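Local coordinates for protein endonuclease V isoform X2 (Ciona intestinalis, PDB 6OZI) that probably cleaves inosine-containing RNA in a metal-ion-dependent reaction, as a eukaryotic endonuclease V of the RNase H-like superfamily, at residues Q96-L101 / S136-I141. The protein carries 1 engineered substitution. Residues are numbered along the deposited sequence; the frame is centred on the assembly and turned at random. Where two conformers were deposited one is given.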
# COMPACT_ATOMS: atom_id res chain seq x y z
N GLN A 96 -23.60 7.64 14.82
CA GLN A 96 -24.48 7.06 13.82
C GLN A 96 -24.20 5.57 13.62
O GLN A 96 -25.13 4.75 13.61
CB GLN A 96 -24.36 7.83 12.50
CG GLN A 96 -24.97 9.22 12.56
CD GLN A 96 -26.45 9.21 12.97
OE1 GLN A 96 -27.21 8.31 12.59
NE2 GLN A 96 -26.85 10.20 13.76
N GLU A 97 -22.92 5.20 13.44
CA GLU A 97 -22.59 3.78 13.31
C GLU A 97 -23.08 2.99 14.52
O GLU A 97 -23.65 1.91 14.37
CB GLU A 97 -21.09 3.58 13.11
CG GLU A 97 -20.51 4.05 11.78
CD GLU A 97 -20.90 3.16 10.60
OE1 GLU A 97 -21.57 2.13 10.81
OE2 GLU A 97 -20.54 3.50 9.46
N LEU A 98 -22.85 3.53 15.72
CA LEU A 98 -23.23 2.84 16.95
C LEU A 98 -24.73 2.64 17.01
O LEU A 98 -25.21 1.55 17.37
CB LEU A 98 -22.74 3.64 18.16
CG LEU A 98 -23.04 3.03 19.53
CD1 LEU A 98 -22.27 1.73 19.69
CD2 LEU A 98 -22.69 4.01 20.64
N GLN A 99 -25.50 3.69 16.70
CA GLN A 99 -26.95 3.57 16.70
C GLN A 99 -27.42 2.52 15.69
O GLN A 99 -28.34 1.74 15.97
CB GLN A 99 -27.57 4.94 16.41
CG GLN A 99 -28.98 4.91 15.87
CD GLN A 99 -29.59 6.31 15.80
OE1 GLN A 99 -28.99 7.25 15.27
NE2 GLN A 99 -30.82 6.44 16.30
N LEU A 100 -26.78 2.49 14.51
CA LEU A 100 -27.10 1.46 13.53
C LEU A 100 -26.80 0.06 14.06
O LEU A 100 -27.61 -0.86 13.91
CB LEU A 100 -26.33 1.73 12.24
CG LEU A 100 -26.60 0.82 11.05
CD1 LEU A 100 -28.07 0.73 10.77
CD2 LEU A 100 -25.88 1.41 9.85
N LEU A 101 -25.64 -0.12 14.69
CA LEU A 101 -25.30 -1.42 15.27
C LEU A 101 -26.32 -1.84 16.32
O LEU A 101 -26.79 -2.98 16.33
CB LEU A 101 -23.89 -1.37 15.87
CG LEU A 101 -23.47 -2.54 16.76
CD1 LEU A 101 -23.40 -3.84 15.98
CD2 LEU A 101 -22.12 -2.24 17.41
N SER A 136 -21.12 8.65 24.27
CA SER A 136 -21.98 7.54 23.90
C SER A 136 -22.23 6.57 25.05
O SER A 136 -22.94 5.58 24.85
CB SER A 136 -21.38 6.78 22.71
OG SER A 136 -20.08 6.32 23.01
N ASN A 137 -21.69 6.84 26.24
CA ASN A 137 -21.77 5.92 27.38
C ASN A 137 -21.28 4.52 26.98
O ASN A 137 -21.93 3.51 27.25
CB ASN A 137 -23.18 5.86 27.96
CG ASN A 137 -23.24 5.05 29.26
OD1 ASN A 137 -22.27 4.99 30.02
ND2 ASN A 137 -24.37 4.38 29.49
N THR A 138 -20.12 4.47 26.33
CA THR A 138 -19.56 3.21 25.90
C THR A 138 -18.11 3.11 26.35
O THR A 138 -17.40 4.12 26.47
CB THR A 138 -19.64 3.00 24.36
OG1 THR A 138 -18.86 3.99 23.68
CG2 THR A 138 -21.08 3.06 23.87
N ARG A 139 -17.69 1.88 26.63
CA ARG A 139 -16.33 1.60 27.07
C ARG A 139 -15.38 1.64 25.87
O ARG A 139 -15.63 0.98 24.86
CB ARG A 139 -16.29 0.23 27.76
CG ARG A 139 -14.97 -0.12 28.40
CD ARG A 139 -15.13 -1.36 29.29
NE ARG A 139 -16.03 -1.11 30.42
CZ ARG A 139 -17.30 -1.51 30.50
NH1 ARG A 139 -17.85 -2.19 29.49
NH2 ARG A 139 -18.02 -1.23 31.57
N THR A 140 -14.31 2.43 25.99
CA THR A 140 -13.38 2.64 24.89
C THR A 140 -11.93 2.59 25.35
O THR A 140 -11.60 2.96 26.48
CB THR A 140 -13.62 3.98 24.21
OG1 THR A 140 -13.40 5.02 25.17
CG2 THR A 140 -15.02 4.07 23.66
N ILE A 141 -11.07 2.18 24.42
CA ILE A 141 -9.63 2.15 24.60
C ILE A 141 -9.00 2.95 23.47
O ILE A 141 -9.44 2.85 22.31
CB ILE A 141 -9.10 0.70 24.61
CG1 ILE A 141 -9.68 -0.05 25.81
CG2 ILE A 141 -7.59 0.68 24.62
CD1 ILE A 141 -9.54 -1.53 25.72
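L98 carries its side of this small apolar contact with one methyl group. Its CD2 lies 3.7 Å from S136 CB and, also at 3.7 Å, from T138 CG2. L98 and T138 approach tip to tip, methyl to methyl. S136 offers its CB, not its hydroxyl. CG of L98 lies anti to the backbone N (chi1 -179°), and the second torsion, 66° to CD1, leaves CD2 as the methyl that meets the turn. The T138 methyl is anti to its own carbonyl carbon and faces the leucine. The two hydroxyls bond to each other instead: in the conformer described here, one of two modelled for each residue, T138 OG1 donates to S136 OG over 2.7 Å. S136 OG also bonds to the backbone O of L132, one turn back in helix 128-136. This helix ends in a Schellman motif, with N137 at positive phi (53°), and the chain then turns into strand 140-144. That strand pairs in parallel with 112-116 in the central mixed sheet of the RNase H-like fold. Through L98, helix 86-104 packs against the helix-to-strand turn. L98 also touches F113 of the neighbouring strand, while F94, one turn earlier in the same helix, touches both S136 and T138.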